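CELL WALL surface anchor family protein (Streptococcus pneumoniae, PDB 2WW8) is the pilus adhesin RrgA, which sits on the pneumococcal pilus and probably attaches the bacterium to host cells through an integrin-like domain. Local coordinates at residues N409-N412 with A413-K417; S499-A502 with Y503-S507; E685-S688 with N689-Y692. All coordinates share one frame; numbering follows the deposited sequence. Where two conformers were deposited one is given.

Interaction 1: N409-N412 with A413-K417; sequences NQLN and AFFSK
Leu-411 and Phe-415, one turn apart on helix 407-416, pack side chain against side chain alongside the backbone bond from Phe-415 N to Leu-411 O (2.9 Å). Followed outward, the phenylalanine starts with CB beside the carbonyl oxygens of Asn-412 and Leu-411. Its CG is anti to its own carbonyl carbon (chi1 -74°), which turns the ring back along the helix. CG and CD2 then pass the carbonyl oxygen of Leu-411, which lies over one ring face, 3.6 Å from CD2. Farther out, CE2 and CZ reach the leucine branch point, CE2 at 3.8 Å from Leu-411 CG, while CZ also touches both methyls. Leu-411 meets them with a different first torsion, CG anti to the backbone N (chi1 -174°), and the two side chains cross at a slant.

The neighbouring pair repeats the carbonyl contact: Gln-410 O stands 3.4 Å above the Phe-414 ring plane, toward its rim, while accepting the amide of Phe-414. The amide end of Gln-410 turns elsewhere, to the backbone of Asn-399 and Pro-405, and Asn-412 OD1 bonds back to Gln-408 NE2. Beyond the helix, Trp-521 of helix 516-526 meets the Phe-415 ring edge-to-face. Consecutive i to i+4 backbone bonds, with aromatic rings laid back over the preceding turn, mark an amphipathic alpha-helix packed on one side and exposed on the other.

Interaction 2: S499-A502 with Y503-S507; sequences SILA and YPFNS
Phe-505 swings back along the chain to meet Leu-501 and Ala-502, and the close part of this contact lies at one edge of its ring. Ala-502 O lies in the ring plane there, 3.5 Å from Phe-505 CD1, so a carbonyl oxygen faces the slightly positive aromatic rim. Beside it comes Leu-501, whose CB is 3.9 Å from the same CD1 and whose methyl CD1 is 4.1 Å from Phe-505 CE1; the two side chains meet at an oblique angle, and Lys-454 touches both. The ring gets there because its CG is anti to the backbone N (chi1 -171°).

Tyr-503 takes the other course. With chi1 71° its CG stands between the backbone N and the carbonyl carbon, and the ring leads away from the preceding segment. Leu-501 O approaches the near edge of this ring more loosely, at 4.2 Å from Tyr-503 CD1, and accepts a hydrogen bond from Arg-442 NH2. The phenol is hydrogen-bonded to the backbone N of Ile-396, and Met-450 touches the side chain, so this polar end is held within the protein.

The looser side is formed by Asn-506, which is exposed, and Ser-507, which is partly so; neither touches 499-502. Ser-507 N closes a type I beta turn on Pro-504 O at 3.1 Å. A cis peptide bond joins Tyr-503 to Pro-504, and Pro-504 packs on Tyr-407 of helix 407-416. The cis bond folds Ala-502 to Phe-505 into a type VIb turn, CA of Ala-502 and CA of Phe-505 being 5.4 Å apart, which brings Phe-505 back to Ala-502 O. The arrangement is thus a cis-proline type VIb turn overlapping a type I turn that starts at the proline itself, in the loop between strand 489-496 and helix 516-526.

Interaction 3: E685-S688 with N689-Y692; sequences EFVS and NKFY
Tyr-692 reaches back across a tight turn to Val-687, its phenol oxygen accepting the valine amide in a short, fairly straight bond (N to OH 2.8 Å, N-H...O angle 160°). With its CG anti to the carbonyl carbon, the tyrosine directs its ring back toward 685-688, which is how OH meets Val-687 N; the two side chains cross at about a right angle. The same hydroxyl oxygen touches the valine branch: Val-687 CB is 3.4 Å from Tyr-692 OH, with CG2 close behind. On the neighbouring residue, Phe-686 CB rests against Tyr-692 CE1 at 4.0 Å, while the phenylalanine ring, with CG wedged between backbone N and carbonyl carbon (chi1 63°), turns away to a cation-pi contact with Arg-722.

Between these residues the chain makes a type II beta turn from Val-687 to Lys-690, closed by Lys-690 N on Val-687 O at 3.2 Å; it belongs to the connection between strands 673-682 and 692-693, in a region that matches the Ig-like domain of GBS104-like tip pilins. Asn-689 occupies the third position with positive phi (83°), which brings its CB to 2.9 Å from Ser-688 O, a steric cost of this position. Ser-688 OG is hydrogen-bonded to the amide of Arg-722, and Asn-689 OD1 to that of Ser-142. Lys-690 leaves the turn extended through chi3 and bends at chi4, its CD lying 4.0 Å from Val-687 CB. A water molecule in the plane of the Tyr-692 ring, at its edge, is hydrogen-bonded to both Val-687 O and Lys-690 O.

From the N terminus the chain comes first to interaction 1, which closes one turn of helix 407-416, then to interaction 2, which closes the bend round Pro-504 between strand 489-496 and helix 516-526, and last to interaction 3, which closes the turn between strands 673-682 and 692-693. Each is complete before the next begins, so none nests or crosses. Interactions 1 and 2 are neighbours in space, their centres 19 Å apart; Tyr-407 and Ile-396 connect their surroundings. Interaction 3 lies on the opposite side of the chain's centre, about 91 Å and 94 Å from interactions 1 and 2, centre to centre, where Ser-142, Arg-719 and Arg-722 join its turn to adjoining segments.

Interaction 1: N409-N412 with A413-K417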
loop_
_atom_site.group_PDB
_atom_site.type_symbol
_atom_site.label_atom_id
_atom_site.label_comp_id
_atom_site.label_asym_id
_atom_site.label_seq_id
_atom_site.Cartn_x
_atom_site.Cartn_y
_atom_site.Cartn_z
ATOM N N ASN A 409 22.400 -18.597 -65.877
ATOM C CA ASN A 409 21.112 -18.363 -66.560
ATOM C C ASN A 409 19.937 -18.710 -65.631
ATOM O O ASN A 409 18.966 -17.947 -65.511
ATOM C CB ASN A 409 21.026 -19.072 -67.917
ATOM C CG ASN A 409 21.839 -18.353 -69.021
ATOM O OD1 ASN A 409 22.095 -17.156 -68.948
ATOM N ND2 ASN A 409 22.235 -19.094 -70.037
ATOM N N GLN A 410 20.076 -19.822 -64.911
ATOM C CA GLN A 410 19.009 -20.242 -64.030
ATOM C C GLN A 410 18.846 -19.211 -62.940
ATOM O O GLN A 410 17.716 -18.839 -62.580
ATOM C CB GLN A 410 19.272 -21.611 -63.425
ATOM C CG GLN A 410 19.132 -22.725 -64.445
ATOM C CD GLN A 410 19.192 -24.077 -63.752
ATOM O OE1 GLN A 410 18.646 -24.240 -62.663
ATOM N NE2 GLN A 410 19.819 -25.052 -64.372
ATOM N N LEU A 411 19.973 -18.772 -62.391
ATOM C CA LEU A 411 19.878 -17.864 -61.296
ATOM C C LEU A 411 19.369 -16.517 -61.791
ATOM O O LEU A 411 18.635 -15.837 -61.091
ATOM C CB LEU A 411 21.245 -17.712 -60.634
ATOM C CG LEU A 411 21.427 -16.908 -59.366
ATOM C CD1 LEU A 411 20.558 -17.503 -58.212
ATOM C CD2 LEU A 411 22.929 -16.926 -58.979
ATOM N N ASN A 412 19.774 -16.088 -62.975
ATOM C CA ASN A 412 19.327 -14.804 -63.445
ATOM C C ASN A 412 17.806 -14.847 -63.646
ATOM O O ASN A 412 17.171 -13.804 -63.444
ATOM C CB ASN A 412 19.911 -14.488 -64.813
ATOM C CG ASN A 412 21.362 -14.100 -64.797
ATOM O OD1 ASN A 412 21.956 -13.844 -63.749
ATOM N ND2 ASN A 412 21.943 -14.061 -66.006
ATOM N N ALA A 413 17.252 -16.006 -64.062
ATOM C CA ALA A 413 15.791 -16.133 -64.233
ATOM C C ALA A 413 15.089 -16.059 -62.865
ATOM O O ALA A 413 14.067 -15.368 -62.732
ATOM C CB ALA A 413 15.372 -17.377 -65.069
ATOM N N PHE A 414 15.653 -16.694 -61.839
ATOM C CA PHE A 414 15.174 -16.524 -60.457
ATOM C C PHE A 414 15.188 -15.076 -60.009
ATOM O O PHE A 414 14.232 -14.667 -59.356
ATOM C CB PHE A 414 15.965 -17.315 -59.394
ATOM C CG PHE A 414 15.950 -18.801 -59.600
ATOM C CD1 PHE A 414 14.858 -19.437 -60.162
ATOM C CD2 PHE A 414 17.023 -19.568 -59.199
ATOM C CE1 PHE A 414 14.876 -20.803 -60.343
ATOM C CE2 PHE A 414 17.041 -20.956 -59.370
ATOM C CZ PHE A 414 15.966 -21.579 -59.915
ATOM N N PHE A 415 16.252 -14.317 -60.297
ATOM C CA PHE A 415 16.323 -12.910 -59.833
ATOM C C PHE A 415 15.233 -12.134 -60.560
ATOM O O PHE A 415 14.640 -11.233 -60.004
ATOM C CB PHE A 415 17.653 -12.214 -60.151
ATOM C CG PHE A 415 18.806 -12.643 -59.291
ATOM C CD1 PHE A 415 18.640 -12.990 -57.989
ATOM C CD2 PHE A 415 20.069 -12.743 -59.871
ATOM C CE1 PHE A 415 19.698 -13.399 -57.193
ATOM C CE2 PHE A 415 21.156 -13.163 -59.124
ATOM C CZ PHE A 415 20.951 -13.497 -57.763
ATOM N N SER A 416 14.979 -12.504 -61.803
ATOM C CA SER A 416 14.029 -11.776 -62.639
ATOM C C SER A 416 12.579 -11.807 -62.147
ATOM O O SER A 416 11.831 -10.907 -62.436
ATOM C CB SER A 416 14.099 -12.275 -64.076
ATOM O OG SER A 416 13.363 -11.405 -64.922
ATOM N N LYS A 417 12.195 -12.844 -61.421
ATOM C CA LYS A 417 10.865 -12.995 -60.810
ATOM C C LYS A 417 10.679 -12.232 -59.518
ATOM O O LYS A 417 9.531 -12.083 -59.131
ATOM C CB LYS A 417 10.569 -14.489 -60.536
ATOM C CG LYS A 417 10.588 -15.311 -61.845
ATOM C CD LYS A 417 10.779 -16.802 -61.511
ATOM C CE LYS A 417 9.596 -17.337 -60.752
ATOM N NZ LYS A 417 9.770 -18.831 -60.711
#

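Interaction 2: S499-A502 with Y503-S507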
loop_
_atom_site.group_PDB
_atom_site.type_symbol
_atom_site.label_atom_id
_atom_site.label_comp_id
_atom_site.label_asym_id
_atom_site.label_seq_id
_atom_site.Cartn_x
_atom_site.Cartn_y
_atom_site.Cartn_z
ATOM N N SER A 499 26.247 -31.640 -48.122
ATOM C CA SER A 499 25.365 -30.518 -47.755
ATOM C C SER A 499 26.064 -29.310 -47.111
ATOM O O SER A 499 25.436 -28.277 -46.954
ATOM C CB SER A 499 24.235 -31.065 -46.889
ATOM O OG SER A 499 24.750 -31.281 -45.599
ATOM N N ILE A 500 27.367 -29.421 -46.802
ATOM C CA ILE A 500 28.167 -28.360 -46.199
ATOM C C ILE A 500 28.947 -27.620 -47.286
ATOM O O ILE A 500 29.447 -26.530 -47.033
ATOM C CB ILE A 500 29.189 -28.993 -45.193
ATOM C CG1 ILE A 500 28.520 -29.810 -44.076
ATOM C CG2 ILE A 500 30.081 -27.995 -44.519
ATOM C CD1 ILE A 500 27.297 -29.268 -43.423
ATOM N N LEU A 501 29.101 -28.233 -48.470
ATOM C CA LEU A 501 29.871 -27.668 -49.552
ATOM C C LEU A 501 29.077 -26.657 -50.383
ATOM O O LEU A 501 27.869 -26.506 -50.212
ATOM C CB LEU A 501 30.260 -28.823 -50.507
ATOM C CG LEU A 501 31.095 -29.951 -49.838
ATOM C CD1 LEU A 501 31.275 -31.157 -50.809
ATOM C CD2 LEU A 501 32.456 -29.474 -49.357
ATOM N N ALA A 502 29.821 -25.918 -51.198
ATOM C CA ALA A 502 29.282 -25.005 -52.207
ATOM C C ALA A 502 28.443 -25.884 -53.159
ATOM O O ALA A 502 28.660 -27.104 -53.291
ATOM C CB ALA A 502 30.477 -24.430 -52.897
ATOM N N TYR A 503 27.474 -25.283 -53.828
ATOM C CA TYR A 503 26.635 -26.015 -54.779
ATOM C C TYR A 503 26.222 -25.037 -55.900
ATOM O O TYR A 503 26.227 -23.816 -55.695
ATOM C CB TYR A 503 25.462 -26.645 -54.000
ATOM C CG TYR A 503 24.459 -25.601 -53.522
ATOM C CD1 TYR A 503 24.639 -24.883 -52.299
ATOM C CD2 TYR A 503 23.318 -25.336 -54.286
ATOM C CE1 TYR A 503 23.702 -23.930 -51.871
ATOM C CE2 TYR A 503 22.380 -24.374 -53.844
ATOM C CZ TYR A 503 22.568 -23.693 -52.667
ATOM O OH TYR A 503 21.641 -22.726 -52.311
ATOM N N PRO A 504 25.986 -25.535 -57.139
ATOM C CA PRO A 504 26.469 -26.854 -57.681
ATOM C C PRO A 504 27.999 -26.957 -57.672
ATOM O O PRO A 504 28.709 -26.079 -58.144
ATOM C CB PRO A 504 25.900 -26.896 -59.091
ATOM C CG PRO A 504 24.725 -25.830 -59.036
ATOM C CD PRO A 504 25.274 -24.753 -58.159
ATOM N N PHE A 505 28.519 -28.012 -57.045
ATOM C CA PHE A 505 29.926 -28.024 -56.679
ATOM C C PHE A 505 30.870 -27.940 -57.875
ATOM O O PHE A 505 31.953 -27.321 -57.815
ATOM C CB PHE A 505 30.176 -29.286 -55.838
ATOM C CG PHE A 505 31.514 -29.311 -55.233
ATOM C CD1 PHE A 505 31.776 -28.618 -54.052
ATOM C CD2 PHE A 505 32.551 -30.011 -55.861
ATOM C CE1 PHE A 505 33.064 -28.650 -53.456
ATOM C CE2 PHE A 505 33.824 -30.048 -55.289
ATOM C CZ PHE A 505 34.103 -29.385 -54.104
ATOM N N ASN A 506 30.464 -28.536 -58.997
ATOM C CA ASN A 506 31.325 -28.484 -60.188
ATOM C C ASN A 506 30.879 -27.491 -61.250
ATOM O O ASN A 506 31.279 -27.566 -62.410
ATOM C CB ASN A 506 31.523 -29.876 -60.801
ATOM C CG ASN A 506 32.264 -30.787 -59.849
ATOM O OD1 ASN A 506 31.742 -31.812 -59.426
ATOM N ND2 ASN A 506 33.456 -30.353 -59.432
ATOM N N SER A 507 30.026 -26.560 -60.854
ATOM C CA SER A 507 29.559 -25.544 -61.782
ATOM C C SER A 507 30.692 -24.750 -62.443
ATOM O O SER A 507 31.605 -24.309 -61.757
ATOM C CB SER A 507 28.646 -24.605 -61.001
ATOM O OG SER A 507 28.254 -23.516 -61.825
#

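Interaction 3: E685-S688 with N689-Y692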
loop_
_atom_site.group_PDB
_atom_site.type_symbol
_atom_site.label_atom_id
_atom_site.label_comp_id
_atom_site.label_asym_id
_atom_site.label_seq_id
_atom_site.Cartn_x
_atom_site.Cartn_y
_atom_site.Cartn_z
ATOM N N GLU A 685 -12.264 21.987 19.013
ATOM C CA GLU A 685 -13.677 22.391 19.060
ATOM C C GLU A 685 -14.566 21.309 18.455
ATOM O O GLU A 685 -15.735 21.564 18.161
ATOM C CB GLU A 685 -13.962 23.774 18.426
ATOM C CG GLU A 685 -13.122 24.937 18.968
ATOM C CD GLU A 685 -13.470 25.368 20.386
ATOM O OE1 GLU A 685 -14.662 25.663 20.653
ATOM O OE2 GLU A 685 -12.543 25.434 21.231
ATOM N N PHE A 686 -13.995 20.119 18.258
ATOM C CA PHE A 686 -14.743 19.009 17.661
ATOM C C PHE A 686 -16.093 18.767 18.316
ATOM O O PHE A 686 -16.287 19.049 19.505
ATOM C CB PHE A 686 -13.975 17.678 17.682
ATOM C CG PHE A 686 -13.661 17.143 19.073
ATOM C CD1 PHE A 686 -12.505 17.542 19.738
ATOM C CD2 PHE A 686 -14.509 16.220 19.687
ATOM C CE1 PHE A 686 -12.186 17.044 20.995
ATOM C CE2 PHE A 686 -14.234 15.719 20.965
ATOM C CZ PHE A 686 -13.075 16.145 21.637
ATOM N N VAL A 687 -16.995 18.180 17.540
ATOM C CA VAL A 687 -18.196 17.612 18.148
ATOM C C VAL A 687 -17.981 16.167 18.575
ATOM O O VAL A 687 -17.604 15.318 17.786
ATOM C CB VAL A 687 -19.401 17.739 17.201
ATOM C CG1 VAL A 687 -20.629 17.008 17.742
ATOM C CG2 VAL A 687 -19.721 19.228 16.958
ATOM N N SER A 688 -18.280 15.856 19.827
ATOM C CA SER A 688 -18.086 14.502 20.325
ATOM C C SER A 688 -18.654 13.428 19.381
ATOM O O SER A 688 -19.784 13.564 18.949
ATOM C CB SER A 688 -18.721 14.415 21.729
ATOM O OG SER A 688 -18.053 13.449 22.521
ATOM N N ASN A 689 -17.877 12.388 19.072
ATOM C CA ASN A 689 -18.334 11.167 18.388
ATOM C C ASN A 689 -18.400 11.257 16.854
ATOM O O ASN A 689 -18.531 10.249 16.136
ATOM C CB ASN A 689 -19.670 10.692 18.993
ATOM C CG ASN A 689 -19.467 9.817 20.218
ATOM O OD1 ASN A 689 -18.520 9.035 20.290
ATOM N ND2 ASN A 689 -20.367 9.924 21.187
ATOM N N LYS A 690 -18.334 12.500 16.389
ATOM C CA LYS A 690 -18.474 12.882 14.987
ATOM C C LYS A 690 -17.186 12.683 14.170
ATOM O O LYS A 690 -16.071 13.053 14.580
ATOM C CB LYS A 690 -18.938 14.340 14.914
ATOM C CG LYS A 690 -19.200 14.851 13.510
ATOM C CD LYS A 690 -19.733 16.302 13.497
ATOM C CE LYS A 690 -19.756 16.945 12.098
ATOM N NZ LYS A 690 -20.489 16.041 11.184
ATOM N N PHE A 691 -17.344 12.078 13.002
ATOM C CA PHE A 691 -16.199 11.806 12.134
ATOM C C PHE A 691 -15.932 13.006 11.238
ATOM O O PHE A 691 -16.835 13.508 10.572
ATOM C CB PHE A 691 -16.411 10.544 11.306
ATOM C CG PHE A 691 -15.999 9.301 12.016
ATOM C CD1 PHE A 691 -14.658 9.018 12.205
ATOM C CD2 PHE A 691 -16.956 8.408 12.496
ATOM C CE1 PHE A 691 -14.259 7.842 12.877
ATOM C CE2 PHE A 691 -16.579 7.238 13.170
ATOM C CZ PHE A 691 -15.241 6.950 13.371
ATOM N N TYR A 692 -14.701 13.483 11.230
ATOM C CA TYR A 692 -14.318 14.602 10.364
ATOM C C TYR A 692 -13.413 14.072 9.265
ATOM O O TYR A 692 -12.429 13.391 9.573
ATOM C CB TYR A 692 -13.561 15.667 11.189
ATOM C CG TYR A 692 -14.490 16.438 12.109
ATOM C CD1 TYR A 692 -14.747 15.959 13.393
ATOM C CD2 TYR A 692 -15.156 17.607 11.688
ATOM C CE1 TYR A 692 -15.619 16.632 14.242
ATOM C CE2 TYR A 692 -16.023 18.293 12.572
ATOM C CZ TYR A 692 -16.255 17.785 13.836
ATOM O OH TYR A 692 -17.118 18.399 14.753
HETATM O O HOH W 1 -14.904 14.037 16.874
#